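Local coordinates for protein alternansucrase (Leuconostoc mesenteroides, PDB 6HVG) that belongs to glycoside hydrolase family 70, joining a parallel-stranded barrel, a calcium site and antiparallel sheets to choline-binding-type hairpin repeats, at residues K159-G163 with F174-G178; G728-N732 with V742-Y746; Y789-E794 with L831-Q835; D958-L964 with W1007-A1012; E1364-G1368 with Y1379-G1384. All blocks are in the same frame, centred on the assembly; numbering follows the deposited sequence.

Interaction 1 of 5, residues K159-G163 with F174-G178; sequences KQVTG and FDDNG
G163 and F174 face each other across two backbone hydrogen bonds at the open end of a beta hairpin, strands 163-167 and 170-174, that belongs to a choline-binding-type repeat. G163 N donates a hydrogen bond to F174 O at 2.8 Å, and the return bond from F174 N to G163 O is longer at 3.2 Å. Beyond F174 the chain folds at once into a type I turn, D175 to G178, closed by G178 N on D175 O. This turn lies beside the run of Q160 to T162 that leads into the hairpin.

The F174 side chain carries the inner part of the contact. The backbone sets its CB 3.3 Å from V161 O; with CG anti to the carbonyl carbon (chi1 -52°), the ring edge comes, in plane, to G163 O. V161 CG1 meets the same ring at CD1, the two side chains crossing obliquely, and both also pack on Y153 of strand 150-153. On the outer side, T162 CG2 rests on the turn, 3.7 Å from D176 O and about as far from D175 O. The Q160 amide ends near the turn, NE2 3.8 Å from N177 O, too long for a hydrogen bond, while D175 uses its carboxylate in a salt bridge with R186. A water lies 2.7 Å from V161 O and 2.6 Å from G178 O.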
# COMPACT_ATOMS: atom_id res chain seq x y z
N LYS A 159 -32.26 -5.82 28.84
CA LYS A 159 -33.02 -7.05 29.04
C LYS A 159 -32.20 -8.26 28.58
O LYS A 159 -31.63 -8.25 27.50
CB LYS A 159 -34.33 -6.98 28.25
CG LYS A 159 -35.43 -7.91 28.77
CD LYS A 159 -36.68 -7.84 27.91
CE LYS A 159 -37.22 -6.41 27.81
NZ LYS A 159 -38.58 -6.32 27.20
N GLN A 160 -32.16 -9.28 29.43
CA GLN A 160 -31.51 -10.55 29.10
C GLN A 160 -32.29 -11.25 27.99
O GLN A 160 -33.52 -11.20 27.97
CB GLN A 160 -31.44 -11.46 30.33
CG GLN A 160 -30.36 -12.52 30.26
CD GLN A 160 -30.21 -13.29 31.56
OE1 GLN A 160 -29.10 -13.56 32.01
NE2 GLN A 160 -31.33 -13.63 32.17
N VAL A 161 -31.58 -11.91 27.09
CA VAL A 161 -32.19 -12.48 25.90
C VAL A 161 -32.31 -14.01 25.93
O VAL A 161 -31.34 -14.73 26.15
CB VAL A 161 -31.39 -12.07 24.66
CG1 VAL A 161 -31.89 -12.81 23.44
CG2 VAL A 161 -31.50 -10.57 24.44
N THR A 162 -33.52 -14.48 25.66
CA THR A 162 -33.80 -15.91 25.48
C THR A 162 -34.19 -16.18 24.03
O THR A 162 -34.48 -15.25 23.29
CB THR A 162 -34.94 -16.40 26.40
OG1 THR A 162 -36.17 -15.76 26.01
CG2 THR A 162 -34.62 -16.11 27.88
N GLY A 163 -34.19 -17.46 23.65
CA GLY A 163 -34.70 -17.89 22.35
C GLY A 163 -33.74 -17.67 21.19
O GLY A 163 -32.62 -17.19 21.37
N PHE A 174 -30.47 -19.02 22.91
CA PHE A 174 -30.34 -19.02 24.36
C PHE A 174 -31.52 -19.77 24.98
O PHE A 174 -32.66 -19.53 24.63
CB PHE A 174 -30.30 -17.59 24.89
CG PHE A 174 -29.27 -16.73 24.23
CD1 PHE A 174 -29.50 -16.21 22.96
CD2 PHE A 174 -28.05 -16.47 24.84
CE1 PHE A 174 -28.53 -15.45 22.32
CE2 PHE A 174 -27.09 -15.69 24.21
CZ PHE A 174 -27.33 -15.18 22.94
N ASP A 175 -31.22 -20.68 25.90
CA ASP A 175 -32.26 -21.47 26.60
C ASP A 175 -33.06 -20.56 27.53
O ASP A 175 -32.87 -19.34 27.48
CB ASP A 175 -31.61 -22.62 27.40
CG ASP A 175 -31.15 -23.77 26.54
OD1 ASP A 175 -31.86 -24.15 25.58
OD2 ASP A 175 -30.07 -24.35 26.84
N ASP A 176 -33.94 -21.13 28.36
CA ASP A 176 -34.79 -20.33 29.28
C ASP A 176 -34.03 -19.52 30.37
O ASP A 176 -34.48 -18.42 30.75
CB ASP A 176 -35.87 -21.20 29.95
CG ASP A 176 -36.90 -21.76 28.95
OD1 ASP A 176 -37.57 -22.76 29.28
OD2 ASP A 176 -37.06 -21.22 27.83
N ASN A 177 -32.90 -20.03 30.85
CA ASN A 177 -32.05 -19.28 31.79
C ASN A 177 -31.24 -18.13 31.15
O ASN A 177 -30.66 -17.32 31.87
CB ASN A 177 -31.11 -20.21 32.59
CG ASN A 177 -30.35 -21.20 31.70
OD1 ASN A 177 -30.15 -20.98 30.50
ND2 ASN A 177 -29.93 -22.31 32.30
N GLY A 178 -31.20 -18.07 29.81
CA GLY A 178 -30.54 -16.97 29.08
C GLY A 178 -29.16 -17.34 28.58
O GLY A 178 -28.45 -16.52 27.98
O HOH W 1 -28.85 -14.16 26.87

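Interaction 2 of 5, residues G728-N732 with V742-Y746; sequences GTLVN and VIPNY
L730 and V731 press their side chains onto V742, I743 and N745, where the chain enters strand 745-747 of the parallel-stranded barrel of this family 70 enzyme. The two backbones stay apart, 6.5 Å between the CA atoms of V731 and V742, and share no hydrogen bond, so the contact rests on side chains.

The buried part is built round V731 and N745. With CG anti to the backbone N (chi1 175°), the L730 side chain is thrown across to the other segment, and its CD2 lies 3.8 Å from N745 CB, the leucine and asparagine sliding past each other in opposite directions. V731 CG2 packs against V742 CG2, the two valines crossing at about a right angle, and comes within 4.1 Å of N745 ND2.

L730, V742 and I743 make up the partly exposed side. There the other leucine methyl, L730 CD1, meets I743 CB at 3.8 Å, again at about a right angle, and V742 CG2 also touches L730 O, at 3.6 Å. The amide of N745 is tied to the residues just ahead of the next barrel strand, 821-825: OD1 to the T820 hydroxyl and ND2 to D819 O. In its own segment N745 ND2 also reaches back to I743 O at 3.2 Å, with 160° at the hydrogen and the donor in the carbonyl plane.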
# COMPACT_ATOMS: atom_id res chain seq x y z
N GLY A 728 12.99 2.68 23.95
CA GLY A 728 12.13 3.36 24.91
C GLY A 728 11.58 4.67 24.36
O GLY A 728 11.81 5.04 23.20
N THR A 729 10.91 5.39 25.24
CA THR A 729 10.13 6.55 24.83
C THR A 729 11.14 7.68 24.77
O THR A 729 12.15 7.67 25.49
CB THR A 729 8.97 6.83 25.82
OG1 THR A 729 7.98 7.62 25.16
CG2 THR A 729 9.46 7.60 27.08
N LEU A 730 10.86 8.66 23.92
CA LEU A 730 11.80 9.75 23.63
C LEU A 730 12.10 10.64 24.83
O LEU A 730 13.23 11.11 24.99
CB LEU A 730 11.23 10.60 22.52
CG LEU A 730 11.99 11.86 22.14
CD1 LEU A 730 13.34 11.50 21.54
CD2 LEU A 730 11.19 12.70 21.16
N VAL A 731 11.08 10.89 25.66
CA VAL A 731 11.21 11.74 26.84
C VAL A 731 10.69 11.00 28.07
O VAL A 731 9.50 10.66 28.13
CB VAL A 731 10.42 13.05 26.66
CG1 VAL A 731 10.44 13.90 27.93
CG2 VAL A 731 10.96 13.85 25.49
N ASN A 732 11.55 10.76 29.05
CA ASN A 732 11.08 10.14 30.28
C ASN A 732 10.30 11.15 31.11
O ASN A 732 10.71 12.30 31.26
CB ASN A 732 12.19 9.52 31.12
CG ASN A 732 11.65 8.46 32.08
OD1 ASN A 732 11.29 8.75 33.22
ND2 ASN A 732 11.56 7.24 31.61
N VAL A 742 16.70 17.06 26.44
CA VAL A 742 15.91 16.07 25.75
C VAL A 742 15.58 16.59 24.34
O VAL A 742 15.74 17.79 24.05
CB VAL A 742 14.66 15.75 26.59
CG1 VAL A 742 13.58 16.79 26.37
CG2 VAL A 742 14.16 14.35 26.28
N ILE A 743 15.15 15.69 23.46
CA ILE A 743 14.98 16.07 22.05
C ILE A 743 13.66 16.79 21.83
O ILE A 743 12.60 16.22 22.12
CB ILE A 743 15.05 14.85 21.11
CG1 ILE A 743 16.42 14.18 21.25
CG2 ILE A 743 14.76 15.28 19.68
CD1 ILE A 743 16.67 13.02 20.31
N PRO A 744 13.70 18.02 21.31
CA PRO A 744 12.45 18.74 21.12
C PRO A 744 11.58 18.07 20.09
O PRO A 744 12.10 17.57 19.09
CB PRO A 744 12.89 20.13 20.65
CG PRO A 744 14.25 19.93 20.11
CD PRO A 744 14.86 18.78 20.84
N ASN A 745 10.27 18.08 20.33
CA ASN A 745 9.35 17.29 19.52
C ASN A 745 7.89 17.75 19.53
O ASN A 745 7.46 18.40 20.47
CB ASN A 745 9.38 15.86 20.00
CG ASN A 745 8.72 15.69 21.36
OD1 ASN A 745 7.55 15.31 21.46
ND2 ASN A 745 9.46 16.00 22.40
N TYR A 746 7.14 17.37 18.50
CA TYR A 746 5.67 17.46 18.52
C TYR A 746 5.09 16.08 18.64
O TYR A 746 5.73 15.11 18.30
CB TYR A 746 5.13 18.17 17.28
CG TYR A 746 5.09 17.37 16.00
CD1 TYR A 746 6.22 17.21 15.21
CD2 TYR A 746 3.91 16.79 15.56
CE1 TYR A 746 6.19 16.49 14.02
CE2 TYR A 746 3.85 16.07 14.38
CZ TYR A 746 4.99 15.93 13.60
OH TYR A 746 4.93 15.21 12.41

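Interaction 3 of 5, residues Y789-E794 with L831-Q835; sequences YYKDQE and LEGGQ
E832 OE1 takes a hydrogen bond from the Y789 hydroxyl at 2.7 Å and another from a water at 2.7 Å. The phenol meets the carboxylate on its syn side, 24° out of plane, and the oxygen in turn lies at the edge of the Y789 ring, with ring and carboxylate planes 55° apart. The same water accepts from E832 N at 2.9 Å and, weakly, from Q793 NE2, whose stronger partner is N803. All this ties the C-terminal turns of helix 779-793 to the loop that follows strand 821-825 of the barrel and the short helix 826-829.

The next residue of the helix, Y790, offers a ring face instead. L831 CD1 sits over its centre, 3.9 Å from the centroid and almost on the ring normal, a CH-pi contact. Beside it L831 CB lies 3.7 Å from Y790 CE1, and CD2 reaches Q793 OE1. At the far end of the ring the Y790 hydroxyl receives a weak bond from G833 N.

Since E832 OE2 is taken up by R750 in a salt bridge and by the Y825 hydroxyl, this buried carboxylate is held at both oxygens, and such donors would tend to keep it ionised.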
# COMPACT_ATOMS: atom_id res chain seq x y z
N TYR A 789 -19.49 5.48 9.58
CA TYR A 789 -18.31 5.84 10.37
C TYR A 789 -18.68 6.72 11.56
O TYR A 789 -18.22 6.48 12.68
CB TYR A 789 -17.30 6.55 9.46
CG TYR A 789 -16.01 7.01 10.09
CD1 TYR A 789 -14.99 6.13 10.35
CD2 TYR A 789 -15.82 8.34 10.40
CE1 TYR A 789 -13.79 6.56 10.91
CE2 TYR A 789 -14.64 8.79 10.97
CZ TYR A 789 -13.62 7.89 11.21
OH TYR A 789 -12.42 8.31 11.74
N TYR A 790 -19.53 7.72 11.31
CA TYR A 790 -20.04 8.57 12.40
C TYR A 790 -20.87 7.74 13.40
O TYR A 790 -20.71 7.89 14.60
CB TYR A 790 -20.91 9.72 11.87
CG TYR A 790 -20.28 10.68 10.88
CD1 TYR A 790 -18.91 10.96 10.88
CD2 TYR A 790 -21.07 11.34 9.95
CE1 TYR A 790 -18.35 11.85 9.96
CE2 TYR A 790 -20.53 12.23 9.02
CZ TYR A 790 -19.18 12.48 9.03
OH TYR A 790 -18.70 13.38 8.12
N LYS A 791 -21.76 6.88 12.91
CA LYS A 791 -22.62 6.04 13.76
C LYS A 791 -21.78 5.16 14.69
O LYS A 791 -22.11 4.98 15.85
CB LYS A 791 -23.54 5.17 12.88
CG LYS A 791 -24.37 4.11 13.60
CD LYS A 791 -25.66 4.67 14.16
CE LYS A 791 -26.37 3.60 15.00
NZ LYS A 791 -25.72 3.27 16.31
N ASP A 792 -20.71 4.61 14.15
CA ASP A 792 -19.77 3.78 14.90
C ASP A 792 -18.99 4.58 15.93
O ASP A 792 -18.79 4.14 17.05
CB ASP A 792 -18.80 3.12 13.92
CG ASP A 792 -17.65 2.41 14.61
OD1 ASP A 792 -16.49 2.91 14.53
OD2 ASP A 792 -17.92 1.35 15.20
N GLN A 793 -18.54 5.77 15.53
CA GLN A 793 -17.78 6.66 16.40
C GLN A 793 -18.58 7.08 17.65
O GLN A 793 -18.05 7.08 18.76
CB GLN A 793 -17.40 7.92 15.62
CG GLN A 793 -16.63 8.97 16.40
CD GLN A 793 -16.22 10.15 15.52
OE1 GLN A 793 -16.49 11.29 15.85
NE2 GLN A 793 -15.59 9.86 14.40
N GLU A 794 -19.85 7.42 17.45
CA GLU A 794 -20.72 7.92 18.51
C GLU A 794 -21.54 6.84 19.18
O GLU A 794 -22.50 7.14 19.89
CB GLU A 794 -21.65 8.99 17.94
CG GLU A 794 -20.89 10.12 17.29
CD GLU A 794 -21.73 11.33 16.94
OE1 GLU A 794 -22.94 11.35 17.28
OE2 GLU A 794 -21.15 12.24 16.32
N LEU A 831 -16.29 16.56 12.72
CA LEU A 831 -16.43 15.33 11.96
C LEU A 831 -15.62 15.38 10.68
O LEU A 831 -15.60 16.41 9.98
CB LEU A 831 -17.90 15.08 11.64
CG LEU A 831 -18.81 14.77 12.83
CD1 LEU A 831 -20.24 14.61 12.35
CD2 LEU A 831 -18.36 13.52 13.61
N GLU A 832 -14.98 14.26 10.35
CA GLU A 832 -13.98 14.20 9.28
C GLU A 832 -14.50 14.33 7.86
O GLU A 832 -13.72 14.63 6.96
CB GLU A 832 -13.17 12.91 9.37
CG GLU A 832 -12.01 13.03 10.34
CD GLU A 832 -11.57 11.71 10.91
OE1 GLU A 832 -12.38 11.04 11.57
OE2 GLU A 832 -10.42 11.33 10.70
N GLY A 833 -15.80 14.13 7.66
CA GLY A 833 -16.43 14.28 6.35
C GLY A 833 -17.35 15.48 6.25
O GLY A 833 -17.52 16.24 7.20
N GLY A 834 -17.96 15.64 5.08
CA GLY A 834 -18.88 16.72 4.85
C GLY A 834 -18.14 18.03 4.87
O GLY A 834 -16.99 18.12 4.46
N GLN A 835 -18.82 19.05 5.36
CA GLN A 835 -18.37 20.43 5.27
C GLN A 835 -17.43 20.80 6.41
O GLN A 835 -17.48 20.19 7.48
CB GLN A 835 -19.60 21.33 5.26
CG GLN A 835 -20.44 21.15 4.02
CD GLN A 835 -19.77 21.71 2.79
OE1 GLN A 835 -19.73 21.07 1.75
NE2 GLN A 835 -19.27 22.94 2.89
O HOH W 2 -14.46 12.48 12.55

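Interaction 4 of 5, residues D958-L964 with W1007-A1012; sequences DDKAPTL and WVPVGA
D958 points its carboxylate at the turn after strand 1003-1009, where OD2 accepts from G1011 N at 2.8 Å. The bond is nearly straight, 167° at the hydrogen, but the N-H comes in from above the carboxylate plane. CG stands anti to the carbonyl carbon (chi1 -67°), which also brings OD2 alongside V1010, 3.5 Å from its CA.

The other half of the contact belongs to W1007. Its six-membered ring leads with CZ3, which comes 3.7 Å from L964 CB and 3.5 Å from P962 O; T963 C lies near the ring plane at that edge. Between the two halves T963 CG2 and V1010 CG1 touch at 4.2 Å, the side chains crossing at about a right angle. Strands 962-965 and 1003-1009 do not pair directly: both pair with strand 940-947 of a curled antiparallel sheet, and the short segments 962-964 and 1007-1009 run 73° apart. F974 and F980 meet the tryptophan edge-to-face.

R942, on that shared strand 940-947, forms a salt bridge with D958 OD1. The aspartate therefore links a main-chain N-H to an arginine, a setting that would probably favour its charged form, while a few methyl, methylene and indole carbons supply the apolar contact.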
# COMPACT_ATOMS: atom_id res chain seq x y z
N ASP A 958 -14.87 26.58 39.11
CA ASP A 958 -14.73 25.99 40.44
C ASP A 958 -16.08 25.72 41.13
O ASP A 958 -16.23 24.72 41.84
CB ASP A 958 -13.89 26.89 41.34
CG ASP A 958 -12.45 26.98 40.91
OD1 ASP A 958 -11.98 26.08 40.19
OD2 ASP A 958 -11.76 27.96 41.32
N ASP A 959 -17.03 26.63 40.96
CA ASP A 959 -18.33 26.55 41.68
C ASP A 959 -19.15 25.32 41.29
O ASP A 959 -19.83 24.74 42.13
CB ASP A 959 -19.16 27.82 41.48
CG ASP A 959 -19.00 28.42 40.12
OD1 ASP A 959 -17.85 28.80 39.82
OD2 ASP A 959 -19.99 28.55 39.37
N LYS A 960 -19.07 24.93 40.03
CA LYS A 960 -19.91 23.83 39.52
C LYS A 960 -19.34 22.44 39.80
O LYS A 960 -20.00 21.43 39.55
CB LYS A 960 -20.17 24.03 38.02
CG LYS A 960 -20.93 25.32 37.73
CD LYS A 960 -21.33 25.49 36.28
CE LYS A 960 -20.13 25.80 35.39
NZ LYS A 960 -20.46 26.01 33.96
N ALA A 961 -18.11 22.37 40.32
CA ALA A 961 -17.40 21.10 40.46
C ALA A 961 -17.22 20.65 41.90
O ALA A 961 -17.14 21.48 42.81
CB ALA A 961 -16.03 21.19 39.80
N PRO A 962 -17.11 19.33 42.11
CA PRO A 962 -16.77 18.77 43.41
C PRO A 962 -15.36 19.10 43.78
O PRO A 962 -14.48 19.05 42.94
CB PRO A 962 -16.87 17.26 43.22
CG PRO A 962 -17.05 17.02 41.79
CD PRO A 962 -17.40 18.29 41.11
N THR A 963 -15.15 19.45 45.04
CA THR A 963 -13.83 19.77 45.55
C THR A 963 -13.32 18.61 46.34
O THR A 963 -14.08 17.79 46.80
CB THR A 963 -13.84 21.00 46.47
OG1 THR A 963 -14.68 20.73 47.59
CG2 THR A 963 -14.38 22.24 45.73
N LEU A 964 -12.02 18.56 46.50
CA LEU A 964 -11.38 17.60 47.35
C LEU A 964 -10.11 18.30 47.82
O LEU A 964 -9.46 19.02 47.04
CB LEU A 964 -11.06 16.34 46.57
CG LEU A 964 -10.33 15.24 47.37
CD1 LEU A 964 -10.90 15.02 48.76
CD2 LEU A 964 -10.34 13.94 46.59
N TRP A 1007 -7.98 16.80 37.89
CA TRP A 1007 -8.20 17.69 39.01
C TRP A 1007 -7.29 18.92 38.92
O TRP A 1007 -6.10 18.83 38.54
CB TRP A 1007 -7.96 16.95 40.31
CG TRP A 1007 -9.00 15.91 40.56
CD1 TRP A 1007 -9.05 14.68 40.03
CD2 TRP A 1007 -10.12 16.02 41.43
NE1 TRP A 1007 -10.15 14.00 40.50
CE2 TRP A 1007 -10.82 14.81 41.36
CE3 TRP A 1007 -10.61 17.03 42.24
CZ2 TRP A 1007 -11.99 14.58 42.08
CZ3 TRP A 1007 -11.78 16.80 42.96
CH2 TRP A 1007 -12.44 15.59 42.88
N VAL A 1008 -7.84 20.06 39.27
CA VAL A 1008 -7.12 21.31 39.23
C VAL A 1008 -7.30 22.05 40.55
O VAL A 1008 -8.31 21.85 41.23
CB VAL A 1008 -7.58 22.19 38.03
CG1 VAL A 1008 -7.34 21.48 36.70
CG2 VAL A 1008 -9.05 22.60 38.16
N PRO A 1009 -6.36 22.93 40.90
CA PRO A 1009 -6.54 23.70 42.11
C PRO A 1009 -7.64 24.74 41.98
O PRO A 1009 -7.71 25.42 40.96
CB PRO A 1009 -5.18 24.41 42.31
CG PRO A 1009 -4.32 24.05 41.18
CD PRO A 1009 -5.09 23.23 40.21
N VAL A 1010 -8.47 24.86 43.03
CA VAL A 1010 -9.47 25.91 43.09
C VAL A 1010 -8.78 27.22 43.32
O VAL A 1010 -7.69 27.26 43.86
CB VAL A 1010 -10.53 25.71 44.20
CG1 VAL A 1010 -11.08 24.30 44.18
CG2 VAL A 1010 -9.96 26.04 45.57
N GLY A 1011 -9.46 28.30 42.93
CA GLY A 1011 -8.97 29.66 43.12
C GLY A 1011 -8.18 30.21 41.95
O GLY A 1011 -7.48 31.21 42.09
N ALA A 1012 -8.26 29.54 40.80
CA ALA A 1012 -7.57 30.00 39.61
C ALA A 1012 -8.23 31.25 39.04
O ALA A 1012 -9.42 31.25 38.74
CB ALA A 1012 -7.54 28.89 38.56

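Interaction 5 of 5, residues E1364-G1368 with Y1379-G1384; sequences ELRKG and YFDDQG
G1368 and F1380 form an antiparallel hydrogen-bonded pair, G1368 N to F1380 O and F1380 N to G1368 O both 3.0 Å, and K1367 N adds a weak bond to the same F1380 O.

Y1379 lays its ring along this junction: CE2 is 3.4 Å from G1368 N, and the hydroxyl end runs beside the K1367 side chain, OH 3.5 Å from CG, the two pointing the same way. Further along, K1367 NZ makes a long, weak salt bridge to D1382 OD1 at 3.5 Å. The F1380 ring has its edge at G1368 O and its CD2 3.9 Å from L1365 CD2, those side chains crossing at about a right angle; Y1357 meets the same ring.

With K1367 and G1368 both opposite F1380, the irregularity is a G1 beta bulge, here at the mouth of the hairpin 1368-1371/1377-1380 of a putative cell-wall-binding repeat. A type I turn, D1381 to G1384, follows directly; D1381 OD1 accepts from Q1383 N in an Asx turn, and D1381 O is gripped from opposite faces of its plane by K1367 N and G1384 N.

R1366 covers the turn. D1382 O lies over the face of its guanidinium, 3.1 Å from the plane, so NE and NH1 do not hydrogen-bond to it; W1323 makes a cation-pi contact with the group. A bend at chi3 (128°) turns NE back to E1364 OE2, a salt bridge 3.2 Å long and 170° at the hydrogen, the oxygen lying in the guanidinium plane and met on its anti side. A water joins L1365 O to G1384 O.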
# COMPACT_ATOMS: atom_id res chain seq x y z
N GLU A 1364 14.83 -24.67 -27.37
CA GLU A 1364 15.26 -24.46 -25.99
C GLU A 1364 14.38 -25.30 -25.05
O GLU A 1364 13.15 -25.32 -25.20
CB GLU A 1364 15.28 -22.95 -25.69
CG GLU A 1364 14.87 -22.45 -24.33
CD GLU A 1364 14.96 -20.92 -24.25
OE1 GLU A 1364 15.76 -20.31 -24.99
OE2 GLU A 1364 14.24 -20.31 -23.43
N LEU A 1365 15.02 -26.04 -24.15
CA LEU A 1365 14.30 -26.82 -23.13
C LEU A 1365 13.84 -25.89 -22.03
O LEU A 1365 14.60 -25.01 -21.60
CB LEU A 1365 15.19 -27.92 -22.55
CG LEU A 1365 14.60 -28.88 -21.51
CD1 LEU A 1365 13.53 -29.77 -22.10
CD2 LEU A 1365 15.70 -29.73 -20.90
N ARG A 1366 12.59 -26.05 -21.61
CA ARG A 1366 11.96 -25.17 -20.63
C ARG A 1366 11.11 -25.95 -19.65
O ARG A 1366 10.28 -26.77 -20.06
CB ARG A 1366 11.03 -24.19 -21.35
CG ARG A 1366 11.71 -23.26 -22.32
CD ARG A 1366 10.68 -22.38 -23.03
NE ARG A 1366 11.12 -20.99 -22.88
CZ ARG A 1366 10.32 -19.94 -22.67
NH1 ARG A 1366 9.00 -20.10 -22.60
NH2 ARG A 1366 10.87 -18.73 -22.54
N LYS A 1367 11.32 -25.70 -18.35
CA LYS A 1367 10.50 -26.29 -17.29
C LYS A 1367 10.70 -27.81 -17.29
O LYS A 1367 9.76 -28.59 -17.25
CB LYS A 1367 9.01 -25.90 -17.48
CG LYS A 1367 8.21 -25.85 -16.18
CD LYS A 1367 6.72 -25.62 -16.40
CE LYS A 1367 5.98 -25.58 -15.06
NZ LYS A 1367 6.40 -24.42 -14.23
N GLY A 1368 11.96 -28.23 -17.30
CA GLY A 1368 12.26 -29.66 -17.39
C GLY A 1368 13.72 -30.03 -17.24
O GLY A 1368 14.61 -29.17 -17.23
N TYR A 1379 18.30 -28.95 -14.34
CA TYR A 1379 16.94 -28.49 -14.57
C TYR A 1379 16.94 -27.08 -15.13
O TYR A 1379 17.78 -26.26 -14.79
CB TYR A 1379 16.10 -28.52 -13.27
CG TYR A 1379 14.67 -27.99 -13.42
CD1 TYR A 1379 14.36 -26.66 -13.18
CD2 TYR A 1379 13.63 -28.83 -13.79
CE1 TYR A 1379 13.06 -26.19 -13.31
CE2 TYR A 1379 12.32 -28.36 -13.92
CZ TYR A 1379 12.05 -27.04 -13.67
OH TYR A 1379 10.77 -26.58 -13.84
N PHE A 1380 15.95 -26.80 -15.99
CA PHE A 1380 15.85 -25.52 -16.67
C PHE A 1380 14.45 -24.94 -16.46
O PHE A 1380 13.45 -25.65 -16.66
CB PHE A 1380 16.19 -25.72 -18.16
CG PHE A 1380 17.56 -26.30 -18.37
CD1 PHE A 1380 18.65 -25.47 -18.49
CD2 PHE A 1380 17.76 -27.67 -18.38
CE1 PHE A 1380 19.92 -26.00 -18.65
CE2 PHE A 1380 19.03 -28.21 -18.54
CZ PHE A 1380 20.11 -27.37 -18.67
N ASP A 1381 14.40 -23.65 -16.11
CA ASP A 1381 13.16 -23.03 -15.64
C ASP A 1381 12.18 -22.62 -16.77
O ASP A 1381 12.41 -22.89 -17.93
CB ASP A 1381 13.49 -21.85 -14.72
CG ASP A 1381 14.04 -20.66 -15.44
OD1 ASP A 1381 13.89 -20.57 -16.68
OD2 ASP A 1381 14.62 -19.78 -14.75
N ASP A 1382 11.07 -21.99 -16.39
CA ASP A 1382 10.04 -21.52 -17.31
C ASP A 1382 10.61 -20.83 -18.54
O ASP A 1382 10.05 -20.96 -19.63
CB ASP A 1382 9.09 -20.53 -16.61
CG ASP A 1382 8.32 -21.16 -15.44
OD1 ASP A 1382 8.89 -22.02 -14.73
OD2 ASP A 1382 7.16 -20.75 -15.21
N GLN A 1383 11.70 -20.08 -18.37
CA GLN A 1383 12.29 -19.30 -19.47
C GLN A 1383 13.57 -19.89 -20.05
O GLN A 1383 14.28 -19.21 -20.77
CB GLN A 1383 12.59 -17.90 -18.99
CG GLN A 1383 11.39 -17.10 -18.51
CD GLN A 1383 11.80 -15.66 -18.26
OE1 GLN A 1383 12.69 -15.40 -17.45
NE2 GLN A 1383 11.17 -14.73 -18.96
N GLY A 1384 13.87 -21.14 -19.71
CA GLY A 1384 15.01 -21.86 -20.25
C GLY A 1384 16.30 -21.81 -19.46
O GLY A 1384 17.23 -22.54 -19.80
O HOH W 3 17.13 -24.11 -22.16

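The five contacts follow one another along the chain without overlapping. Interactions 1 and 5 each sit where a hairpin of a binding repeat opens into a type I turn, but their centres are 66 Å apart, one toward each end of the modelled chain. Interactions 2, 3 and 4 fall within the family 70 range between them, with centres 32 to 34 Å apart. Strand 745-747 of interaction 2 and strand 821-825, which precedes 831-835 of interaction 3, are neighbours in the eight-stranded parallel sheet. Strand 735-736, lying between the segments of interaction 2, joins the antiparallel sheet of interaction 4, linking barrel and sheet domain. Interaction 4 lies farthest from interaction 5, 82 Å between centres.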